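Local coordinates for nuclease (Salmonella phage SETP3, PDB 4QBN), which probably cleaves phosphodiester bonds of nucleic acids with magnesium as cofactor, as a phage-encoded member of the VRR-NUC family of nucleases, at residues Ala1-Glu4 with Gly5-Gln8; Lys9-Lys12 with Glu13-Ala17; Arg64-Glu67 with Arg68-Arg72. All coordinates share one frame; numbering follows the deposited sequence.

From the N terminus, interaction 1 covers the N-cap and first two turns of helix 3-17, and interaction 2 runs from Lys9 along the rest of that helix, their centres about 12 Å apart. Val7 of the first and several side chains of the second pack on helix 82-92, and interaction 2 also reaches strand 21-27 at the sheet edge. Interaction 3 lies in helix 60-71, between strands 44-50 and 75-79. Its centre is about 24 Å from that of interaction 2, across the chain's centre. Each contact is local, so none closes a long loop; the three run in series, neither nesting nor crossing. Only interaction 3 also touches the second subunit.

Interaction 1. Residues Ala1-Glu4 with Gly5-Gln8; sequences ATKE and GRVQ
Thr2 and Lys3 begin the i to i+4 ladder of helix 3-17, with Arg6 N bonded to Thr2 O at 2.9 Å, followed by Val7 N to Lys3 O and Gln8 N to Glu4 O. Ahead of this ladder, Thr2 is the N-cap. Thr2 OG1 sits between the backbone N and the carbonyl carbon (chi1 62°), which turns the hydroxyl oxygen back over the opening turn to accept from Gly5 N at 2.9 Å. The N-H...O angle of 144° makes this a somewhat bent bond, but it gives a partner to an amide whose i-4 residue, Ala1, precedes the helix.

Such a side-chain cap is the classic start of an alpha helix, here the first helix of the VRR-NUC domain. Arg6 folds back toward the same end. Its chain bends at chi2 and chi3, laying Arg6 CD 3.2 Å from Thr2 O and close to Ala1 N, and its guanidinium covers the backbone of Lys3, whose CA lies 3.8 Å off the plane, over the centre. Ala1 O stands near the plane at the edge of the same group. Lys3 runs beside Arg6 in the same direction, CG meeting NH2 at 3.7 Å, while the ammonium NZ stays 5.0 Å from Arg6 NH2. Another positive group may add to the charge here, since the Ala1 amino nitrogen is 4.3 Å from Arg6 NH1. Val7 is buried; its CG2 lies 3.5 Å from Lys3 O, and its side chain also touches Phe82 and Val85 of helix 82-92.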
ATOM      1  N   ALA A   1       7.937 -14.416 -20.289  1.00 58.68           N
ATOM      2  CA  ALA A   1       7.274 -13.150 -20.581  1.00 62.02           C
ATOM      3  C   ALA A   1       8.297 -12.069 -21.000  1.00 65.92           C
ATOM      4  O   ALA A   1       8.829 -12.057 -22.119  1.00 75.64           O
ATOM      5  CB  ALA A   1       6.449 -12.695 -19.334  1.00 59.82           C
ATOM      6  N   THR A   2       8.510 -11.124 -20.104  1.00 91.67           N
ATOM      7  CA  THR A   2       9.606 -10.176 -20.175  1.00 73.36           C
ATOM      8  C   THR A   2      10.537 -10.626 -19.017  1.00 51.76           C
ATOM      9  O   THR A   2      10.069 -11.351 -18.103  1.00 43.89           O
ATOM     10  CB  THR A   2       9.081  -8.713 -20.000  1.00 70.63           C
ATOM     11  OG1 THR A   2       8.468  -8.549 -18.710  1.00 64.37           O
ATOM     12  CG2 THR A   2       8.022  -8.417 -21.032  1.00 76.49           C
ATOM     13  N   LYS A   3      11.804 -10.211 -18.991  1.00 44.46           N
ATOM     14  CA  LYS A   3      12.634 -10.586 -17.838  1.00 42.87           C
ATOM     15  C   LYS A   3      12.020 -10.089 -16.538  1.00 44.52           C
ATOM     16  O   LYS A   3      11.964 -10.812 -15.523  1.00 43.87           O
ATOM     17  CB  LYS A   3      14.049 -10.019 -17.959  1.00 44.98           C
ATOM     18  CG  LYS A   3      14.911 -10.663 -19.046  1.00 53.83           C
ATOM     19  CD  LYS A   3      16.288  -9.993 -19.147  1.00 61.09           C
ATOM     20  CE  LYS A   3      17.184 -10.679 -20.192  1.00 63.00           C
ATOM     21  NZ  LYS A   3      16.559 -10.607 -21.553  1.00 66.81           N
ATOM     22  N   GLU A   4      11.530  -8.853 -16.573  1.00 41.98           N
ATOM     23  CA  GLU A   4      11.003  -8.206 -15.399  1.00 41.40           C
ATOM     24  C   GLU A   4       9.735  -8.951 -14.998  1.00 40.10           C
ATOM     25  O   GLU A   4       9.458  -9.165 -13.813  1.00 36.47           O
ATOM     26  CB  GLU A   4      10.717  -6.745 -15.763  1.00 48.22           C
ATOM     27  CG  GLU A   4      10.366  -5.813 -14.635  1.00 56.81           C
ATOM     28  CD  GLU A   4      10.588  -4.351 -15.058  1.00 74.45           C
ATOM     29  OE1 GLU A   4      11.527  -4.091 -15.857  1.00 78.53           O
ATOM     30  OE2 GLU A   4       9.823  -3.467 -14.611  1.00 79.81           O
ATOM     31  N   GLY A   5       8.948  -9.341 -15.998  1.00 39.74           N
ATOM     32  CA  GLY A   5       7.721 -10.104 -15.749  1.00 37.79           C
ATOM     33  C   GLY A   5       7.968 -11.458 -15.081  1.00 37.07           C
ATOM     34  O   GLY A   5       7.189 -11.848 -14.225  1.00 37.39           O
ATOM     35  N   ARG A   6       9.038 -12.167 -15.463  1.00 36.41           N
ATOM     36  CA  ARG A   6       9.372 -13.458 -14.856  1.00 36.76           C
ATOM     37  C   ARG A   6       9.792 -13.323 -13.396  1.00 33.40           C
ATOM     38  O   ARG A   6       9.411 -14.166 -12.551  1.00 36.30           O
ATOM     39  CB  ARG A   6      10.479 -14.159 -15.651  1.00 40.13           C
ATOM     40  CG  ARG A   6       9.911 -14.902 -16.857  1.00 48.98           C
ATOM     41  CD  ARG A   6      10.531 -14.473 -18.151  1.00 59.58           C
ATOM     42  NE  ARG A   6      11.994 -14.518 -18.167  1.00 58.62           N
ATOM     43  CZ  ARG A   6      12.723 -14.136 -19.219  1.00 56.49           C
ATOM     44  NH1 ARG A   6      12.132 -13.686 -20.320  1.00 51.99           N
ATOM     45  NH2 ARG A   6      14.051 -14.208 -19.176  1.00 57.21           N
ATOM     46  N   VAL A   7      10.596 -12.307 -13.094  1.00 32.89           N
ATOM     47  CA  VAL A   7      11.008 -12.091 -11.705  1.00 29.40           C
ATOM     48  C   VAL A   7       9.783 -11.716 -10.894  1.00 34.09           C
ATOM     49  O   VAL A   7       9.632 -12.104  -9.734  1.00 29.24           O
ATOM     50  CB  VAL A   7      12.062 -10.996 -11.586  1.00 29.04           C
ATOM     51  CG1 VAL A   7      12.419 -10.696 -10.073  1.00 33.24           C
ATOM     52  CG2 VAL A   7      13.319 -11.409 -12.397  1.00 31.53           C
ATOM     53  N   GLN A   8       8.914 -10.889 -11.465  1.00 28.74           N
ATOM     54  CA  GLN A   8       7.729 -10.481 -10.722  1.00 28.39           C
ATOM     55  C   GLN A   8       6.815 -11.679 -10.400  1.00 29.60           C
ATOM     56  O   GLN A   8       6.232 -11.779  -9.299  1.00 28.79           O
ATOM     57  CB  GLN A   8       6.962  -9.435 -11.526  1.00 35.42           C
ATOM     58  CG  GLN A   8       5.805  -8.879 -10.789  1.00 39.81           C
ATOM     59  CD  GLN A   8       5.252  -7.680 -11.536  1.00 55.58           C
ATOM     60  OE1 GLN A   8       4.078  -7.667 -11.939  1.00 64.54           O
ATOM     61  NE2 GLN A   8       6.113  -6.677 -11.765  1.00 56.38           N
TER

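Interaction 2. Residues Lys9-Lys12 with Glu13-Ala17; sequences KYAK and ERFEA
With CG anti to the backbone N (chi1 176° and 173°) and a final bend at chi4, Lys9 and Lys12 each bring NZ round to the carboxylate one turn on. Lys9 NZ comes 2.8 Å from Glu13 OE2, which it meets from above the carboxylate plane. Lys12 NZ approaches Glu16 OE2 on its syn side at 2.7 Å, but 32° out of the carboxylate plane. These two i to i+4 salt bridges lie along helix 3-17, alongside unbroken backbone bonds such as Arg14 N to Tyr10 O.

Within the VRR-NUC fold, this helix packs on helix 82-92, while Lys12, Phe15 and Glu16 touch Val22 of strand 21-27. Toward helix 82-92, Arg14 CG sits over one face of the Tyr10 ring in a CH-pi contact, 3.8 Å from the centroid, with CD reaching 3.5 Å from Tyr10 OH. Asp86 OD1 receives both polar ends, a hydrogen bond from Tyr10 OH and a salt bridge from Arg14 NH1, while Phe82 stacks on the tyrosine. Further in, Phe15 lays one ring face over Ala11 O, with CD2 3.1 Å from that oxygen, and its CE2 touches Ala11 CB at 4.0 Å.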
ATOM      1  N   LYS A   9       6.662 -12.576 -11.362  1.00 31.88           N
ATOM      2  CA  LYS A   9       5.832 -13.741 -11.123  1.00 33.58           C
ATOM      3  C   LYS A   9       6.426 -14.647 -10.047  1.00 33.47           C
ATOM      4  O   LYS A   9       5.701 -15.244  -9.249  1.00 32.97           O
ATOM      5  CB  LYS A   9       5.653 -14.515 -12.400  1.00 37.16           C
ATOM      6  CG  LYS A   9       4.887 -15.824 -12.266  1.00 50.75           C
ATOM      7  CD  LYS A   9       4.654 -16.406 -13.682  1.00 70.75           C
ATOM      8  CE  LYS A   9       4.880 -17.919 -13.776  1.00 87.55           C
ATOM      9  NZ  LYS A   9       3.793 -18.734 -13.151  1.00 96.03           N
ATOM     10  N   TYR A  10       7.740 -14.790 -10.043  1.00 33.45           N
ATOM     11  CA  TYR A  10       8.383 -15.648  -9.035  1.00 35.17           C
ATOM     12  C   TYR A  10       8.214 -15.061  -7.666  1.00 31.19           C
ATOM     13  O   TYR A  10       7.933 -15.763  -6.665  1.00 31.17           O
ATOM     14  CB  TYR A  10       9.866 -15.762  -9.356  1.00 38.38           C
ATOM     15  CG  TYR A  10      10.652 -16.566  -8.380  1.00 33.56           C
ATOM     16  CD1 TYR A  10      10.553 -17.943  -8.350  1.00 37.75           C
ATOM     17  CD2 TYR A  10      11.533 -15.943  -7.510  1.00 35.84           C
ATOM     18  CE1 TYR A  10      11.315 -18.693  -7.485  1.00 40.20           C
ATOM     19  CE2 TYR A  10      12.313 -16.692  -6.619  1.00 33.32           C
ATOM     20  CZ  TYR A  10      12.186 -18.044  -6.612  1.00 38.94           C
ATOM     21  OH  TYR A  10      12.962 -18.773  -5.727  1.00 40.80           O
ATOM     22  N   ALA A  11       8.394 -13.746  -7.600  1.00 27.32           N
ATOM     23  CA  ALA A  11       8.243 -13.071  -6.337  1.00 24.10           C
ATOM     24  C   ALA A  11       6.794 -13.276  -5.845  1.00 28.99           C
ATOM     25  O   ALA A  11       6.522 -13.565  -4.653  1.00 29.25           O
ATOM     26  CB  ALA A  11       8.578 -11.549  -6.468  1.00 25.47           C
ATOM     27  N   LYS A  12       5.851 -13.081  -6.740  1.00 27.64           N
ATOM     28  CA  LYS A  12       4.456 -13.227  -6.337  1.00 27.66           C
ATOM     29  C   LYS A  12       4.223 -14.607  -5.775  1.00 30.10           C
ATOM     30  O   LYS A  12       3.596 -14.761  -4.735  1.00 31.13           O
ATOM     31  CB  LYS A  12       3.519 -12.969  -7.541  1.00 33.49           C
ATOM     32  CG  LYS A  12       2.052 -13.273  -7.259  1.00 34.66           C
ATOM     33  CD  LYS A  12       1.187 -12.729  -8.425  1.00 45.71           C
ATOM     34  CE  LYS A  12      -0.282 -12.873  -8.165  1.00 57.10           C
ATOM     35  NZ  LYS A  12      -0.626 -14.302  -8.159  1.00 67.11           N
ATOM     36  N   GLU A  13       4.728 -15.634  -6.462  1.00 31.13           N
ATOM     37  CA  GLU A  13       4.560 -17.019  -5.990  1.00 30.54           C
ATOM     38  C   GLU A  13       5.211 -17.344  -4.646  1.00 29.61           C
ATOM     39  O   GLU A  13       4.631 -18.040  -3.795  1.00 32.61           O
ATOM     40  CB  GLU A  13       5.073 -17.983  -7.075  1.00 35.41           C
ATOM     41  CG  GLU A  13       4.193 -17.942  -8.351  1.00 49.52           C
ATOM     42  CD  GLU A  13       4.753 -18.748  -9.517  1.00 66.37           C
ATOM     43  OE1 GLU A  13       6.005 -18.939  -9.595  1.00 70.85           O
ATOM     44  OE2 GLU A  13       3.933 -19.162 -10.381  1.00 64.21           O
ATOM     45  N   ARG A  14       6.424 -16.845  -4.447  1.00 29.92           N
ATOM     46  CA  ARG A  14       7.116 -17.016  -3.160  1.00 29.44           C
ATOM     47  C   ARG A  14       6.364 -16.344  -2.023  1.00 29.71           C
ATOM     48  O   ARG A  14       6.248 -16.917  -0.942  1.00 32.40           O
ATOM     49  CB  ARG A  14       8.524 -16.438  -3.234  1.00 27.55           C
ATOM     50  CG  ARG A  14       9.444 -17.213  -4.203  1.00 31.80           C
ATOM     51  CD  ARG A  14      10.262 -18.386  -3.572  1.00 46.54           C
ATOM     52  NE  ARG A  14      10.337 -18.469  -2.090  1.00 51.24           N
ATOM     53  CZ  ARG A  14      11.448 -18.353  -1.339  1.00 47.74           C
ATOM     54  NH1 ARG A  14      12.631 -18.110  -1.891  1.00 47.76           N
ATOM     55  NH2 ARG A  14      11.377 -18.482  -0.014  1.00 47.81           N
ATOM     56  N   PHE A  15       5.861 -15.130  -2.236  1.00 25.73           N
ATOM     57  CA  PHE A  15       5.121 -14.443  -1.186  1.00 24.16           C
ATOM     58  C   PHE A  15       3.792 -15.102  -0.909  1.00 27.04           C
ATOM     59  O   PHE A  15       3.349 -15.171   0.233  1.00 30.05           O
ATOM     60  CB  PHE A  15       4.862 -12.988  -1.586  1.00 25.67           C
ATOM     61  CG  PHE A  15       6.129 -12.184  -1.755  1.00 27.54           C
ATOM     62  CD1 PHE A  15       7.216 -12.424  -0.943  1.00 36.68           C
ATOM     63  CD2 PHE A  15       6.208 -11.164  -2.731  1.00 30.18           C
ATOM     64  CE1 PHE A  15       8.392 -11.643  -1.075  1.00 40.80           C
ATOM     65  CE2 PHE A  15       7.381 -10.404  -2.878  1.00 30.23           C
ATOM     66  CZ  PHE A  15       8.466 -10.663  -2.045  1.00 35.23           C
ATOM     67  N   GLU A  16       3.112 -15.549  -1.953  1.00 27.25           N
ATOM     68  CA  GLU A  16       1.842 -16.232  -1.718  1.00 26.21           C
ATOM     69  C   GLU A  16       2.037 -17.556  -0.968  1.00 39.36           C
ATOM     70  O   GLU A  16       1.171 -17.946  -0.176  1.00 35.20           O
ATOM     71  CB  GLU A  16       1.098 -16.442  -3.035  1.00 29.35           C
ATOM     72  CG  GLU A  16       0.500 -15.140  -3.584  1.00 37.10           C
ATOM     73  CD  GLU A  16      -0.116 -15.328  -4.969  1.00 54.52           C
ATOM     74  OE1 GLU A  16       0.151 -16.388  -5.573  1.00 67.41           O
ATOM     75  OE2 GLU A  16      -0.886 -14.443  -5.445  1.00 51.07           O
ATOM     76  N   ALA A  17       3.193 -18.207  -1.161  1.00 37.02           N
ATOM     77  CA  ALA A  17       3.540 -19.438  -0.415  1.00 36.43           C
ATOM     78  C   ALA A  17       3.768 -19.225   1.080  1.00 36.46           C
ATOM     79  O   ALA A  17       3.698 -20.168   1.857  1.00 39.24           O
ATOM     80  CB  ALA A  17       4.777 -20.118  -1.031  1.00 38.39           C
TER

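Interaction 3. Residues Arg64-Glu67 with Arg68-Arg72; sequences REHE and RFRKR. With SO4 (sulfate ion), chain E.
The guanidinium of Arg68 has Arg64 CB over one face, and Glu65 OE1 and sulfate O2 near its plane at the edge; that of Arg70 has His66 CB over a face, and Glu67 OE2 and water 1 at the edge. All these residues belong to helix 60-71, the crossover helix of the beta-alpha-beta unit formed with strands 44-50 and 75-79.

Arg68 NH1 gives a salt bridge to Glu65 OE1 at 2.8 Å, meeting the oxygen nearly along its C-O bond, although the N-H...O angle of 135° leaves it bent. Glu65 reaches this place by folding at chi2 (77°), which also sets OE2 3.4 Å from Phe69 CE1. That buried carboxylate has further partners: Tyr27 OH donates to OE2, and Arg23 of the second subunit forms a salt bridge with it. Phe69 itself packs edge-to-face on Phe47, which ties the helix to the sheet, and also on Leu21 of the second subunit at the interface.

Arg64 and Arg68 run side by side with their guanidinium planes 72° apart. Both NH1 of Arg64 and NH2 of Arg68 are donors, so their close approach is no bond, and the exact placement of these ends is doubtful.

Two residues further along and round the helix, Arg70 NH1 gives a straighter salt bridge to the anti side of Glu67 OE2, 3.0 Å away and somewhat out of the carboxylate plane. Water 1 bridges Arg70 NH2 and His66 ND1, the latter at 2.7 Å, while NH2 also donates to Val76 O of strand 75-79. At the helix end, a sulfate probably from the crystallisation liquor lies near Arg68, Lys71 and Arg72. Arg72 NH1 is shared between Arg68 O, at 3.0 Å, and sulfate O2, at 3.1 Å.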
ATOM      1  N   ARG A  64      13.060   8.712  -5.341  1.00 29.93           N
ATOM      2  CA  ARG A  64      12.637   9.720  -4.359  1.00 28.96           C
ATOM      3  C   ARG A  64      11.429   9.206  -3.655  1.00 26.48           C
ATOM      4  O   ARG A  64      11.327   9.378  -2.431  1.00 29.07           O
ATOM      5  CB  ARG A  64      12.380  11.138  -4.973  1.00 37.82           C
ATOM      6  CG  ARG A  64      11.409  11.236  -6.137  1.00 58.24           C
ATOM      7  CD  ARG A  64      11.157  12.740  -6.614  1.00 89.99           C
ATOM      8  NE  ARG A  64      10.251  12.852  -7.776  1.00 85.27           N
ATOM      9  CZ  ARG A  64       9.197  13.661  -7.869  1.00 75.68           C
ATOM     10  NH1 ARG A  64       8.867  14.478  -6.892  1.00 70.37           N
ATOM     11  NH2 ARG A  64       8.462  13.646  -8.955  1.00 79.12           N
ATOM     12  N   GLU A  65      10.524   8.550  -4.392  1.00 25.49           N
ATOM     13  CA  GLU A  65       9.329   7.970  -3.724  1.00 23.35           C
ATOM     14  C   GLU A  65       9.729   6.880  -2.693  1.00 25.95           C
ATOM     15  O   GLU A  65       9.244   6.854  -1.539  1.00 23.45           O
ATOM     16  CB  GLU A  65       8.378   7.395  -4.785  1.00 26.20           C
ATOM     17  CG  GLU A  65       7.044   6.872  -4.181  1.00 27.52           C
ATOM     18  CD  GLU A  65       6.053   8.010  -3.818  1.00 35.71           C
ATOM     19  OE1 GLU A  65       6.432   9.218  -3.902  1.00 36.63           O
ATOM     20  OE2 GLU A  65       4.850   7.706  -3.515  1.00 32.81           O
ATOM     21  N   HIS A  66      10.690   6.029  -3.043  1.00 21.32           N
ATOM     22  CA  HIS A  66      11.133   5.006  -2.051  1.00 22.59           C
ATOM     23  C   HIS A  66      11.682   5.681  -0.827  1.00 25.30           C
ATOM     24  O   HIS A  66      11.476   5.242   0.313  1.00 26.80           O
ATOM     25  CB  HIS A  66      12.254   4.120  -2.639  1.00 23.51           C
ATOM     26  CG  HIS A  66      11.827   3.342  -3.826  1.00 23.26           C
ATOM     27  ND1 HIS A  66      12.725   2.642  -4.613  1.00 30.92           N
ATOM     28  CD2 HIS A  66      10.604   3.166  -4.381  1.00 27.38           C
ATOM     29  CE1 HIS A  66      12.065   2.067  -5.607  1.00 33.99           C
ATOM     30  NE2 HIS A  66      10.776   2.357  -5.487  1.00 32.14           N
ATOM     31  N   GLU A  67      12.408   6.770  -1.030  1.00 24.65           N
ATOM     32  CA  GLU A  67      12.970   7.404   0.170  1.00 26.61           C
ATOM     33  C   GLU A  67      11.904   8.104   1.025  1.00 28.13           C
ATOM     34  O   GLU A  67      12.073   8.162   2.224  1.00 28.53           O
ATOM     35  CB  GLU A  67      14.161   8.301  -0.128  1.00 41.21           C
ATOM     36  CG  GLU A  67      15.516   7.489  -0.287  1.00103.49           C
ATOM     37  CD  GLU A  67      16.049   6.732   0.984  1.00 52.80           C
ATOM     38  OE1 GLU A  67      16.894   7.270   1.712  1.00 54.73           O
ATOM     39  OE2 GLU A  67      15.709   5.577   1.219  1.00 43.64           O
ATOM     40  N   ARG A  68      10.855   8.684   0.424  1.00 26.13           N
ATOM     41  CA  ARG A  68       9.736   9.257   1.198  1.00 27.12           C
ATOM     42  C   ARG A  68       9.093   8.188   2.071  1.00 26.33           C
ATOM     43  O   ARG A  68       8.671   8.456   3.237  1.00 25.79           O
ATOM     44  CB  ARG A  68       8.640   9.835   0.265  1.00 27.01           C
ATOM     45  CG  ARG A  68       9.088  11.008  -0.594  1.00 33.77           C
ATOM     46  CD  ARG A  68       7.848  11.600  -1.346  1.00 36.80           C
ATOM     47  NE  ARG A  68       8.233  12.700  -2.238  1.00 44.78           N
ATOM     48  CZ  ARG A  68       8.353  12.585  -3.567  1.00 47.26           C
ATOM     49  NH1 ARG A  68       8.086  11.423  -4.202  1.00 37.35           N
ATOM     50  NH2 ARG A  68       8.727  13.635  -4.259  1.00 53.15           N
ATOM     51  N   PHE A  69       8.973   6.987   1.517  1.00 22.32           N
ATOM     52  CA  PHE A  69       8.415   5.860   2.262  1.00 21.27           C
ATOM     53  C   PHE A  69       9.375   5.459   3.394  1.00 21.16           C
ATOM     54  O   PHE A  69       8.944   5.257   4.554  1.00 20.41           O
ATOM     55  CB  PHE A  69       8.224   4.631   1.351  1.00 20.09           C
ATOM     56  CG  PHE A  69       6.886   4.596   0.605  1.00 20.17           C
ATOM     57  CD1 PHE A  69       6.402   5.717  -0.069  1.00 19.99           C
ATOM     58  CD2 PHE A  69       6.173   3.393   0.523  1.00 23.69           C
ATOM     59  CE1 PHE A  69       5.178   5.631  -0.786  1.00 23.10           C
ATOM     60  CE2 PHE A  69       4.984   3.324  -0.173  1.00 25.59           C
ATOM     61  CZ  PHE A  69       4.488   4.454  -0.835  1.00 23.24           C
ATOM     62  N   ARG A  70      10.638   5.287   3.069  1.00 19.98           N
ATOM     63  CA  ARG A  70      11.567   4.728   4.072  1.00 23.53           C
ATOM     64  C   ARG A  70      11.858   5.719   5.212  1.00 27.14           C
ATOM     65  O   ARG A  70      12.102   5.291   6.360  1.00 28.86           O
ATOM     66  CB  ARG A  70      12.858   4.272   3.428  1.00 24.59           C
ATOM     67  CG  ARG A  70      12.743   3.082   2.483  1.00 19.15           C
ATOM     68  CD  ARG A  70      14.131   2.578   2.305  1.00 22.06           C
ATOM     69  NE  ARG A  70      14.174   1.616   1.193  1.00 24.85           N
ATOM     70  CZ  ARG A  70      14.607   1.890  -0.022  1.00 32.87           C
ATOM     71  NH1 ARG A  70      15.130   3.104  -0.310  1.00 33.30           N
ATOM     72  NH2 ARG A  70      14.549   0.930  -0.947  1.00 28.48           N
ATOM     73  N   LYS A  71      11.855   7.027   4.910  1.00 25.02           N
ATOM     74  CA  LYS A  71      12.018   8.081   5.959  1.00 28.06           C
ATOM     75  C   LYS A  71      10.994   7.935   7.076  1.00 32.63           C
ATOM     76  O   LYS A  71      11.290   8.205   8.251  1.00 37.42           O
ATOM     77  CB  LYS A  71      11.842   9.478   5.354  1.00 34.50           C
ATOM     78  CG  LYS A  71      12.963   9.910   4.462  1.00 48.72           C
ATOM     79  CD  LYS A  71      12.612  11.210   3.686  1.00 75.95           C
ATOM     80  CE  LYS A  71      13.838  11.806   3.006  1.00 78.15           C
ATOM     81  NZ  LYS A  71      13.521  13.125   2.386  1.00 80.38           N
ATOM     82  N   ARG A  72       9.810   7.468   6.713  1.00 24.23           N
ATOM     83  CA  ARG A  72       8.721   7.196   7.654  1.00 22.70           C
ATOM     84  C   ARG A  72       8.716   5.813   8.195  1.00 27.84           C
ATOM     85  O   ARG A  72       7.799   5.433   8.907  1.00 29.33           O
ATOM     86  CB  ARG A  72       7.353   7.496   6.970  1.00 23.65           C
ATOM     87  CG  ARG A  72       7.282   9.079   6.707  1.00 25.79           C
ATOM     88  CD  ARG A  72       6.221   9.469   5.688  1.00 26.49           C
ATOM     89  NE  ARG A  72       6.052  10.892   5.595  1.00 25.25           N
ATOM     90  CZ  ARG A  72       6.723  11.656   4.758  1.00 28.94           C
ATOM     91  NH1 ARG A  72       7.608  11.113   3.964  1.00 26.78           N
ATOM     92  NH2 ARG A  72       6.483  12.946   4.696  1.00 32.19           N
TER
HETATM   93  S   SO4 E 103       9.330  14.093   2.398  1.00 72.01           S
HETATM   94  O1  SO4 E 103      10.076  14.766   1.330  1.00 77.10           O
HETATM   95  O2  SO4 E 103       8.218  13.306   1.854  1.00 59.14           O
HETATM   96  O3  SO4 E 103      10.261  13.257   3.157  1.00 69.30           O
HETATM   97  O4  SO4 E 103       8.746  15.085   3.293  1.00 79.14           O
HETATM   98  O   HOH W   1      15.221   2.234  -3.688  1.00 34.64           O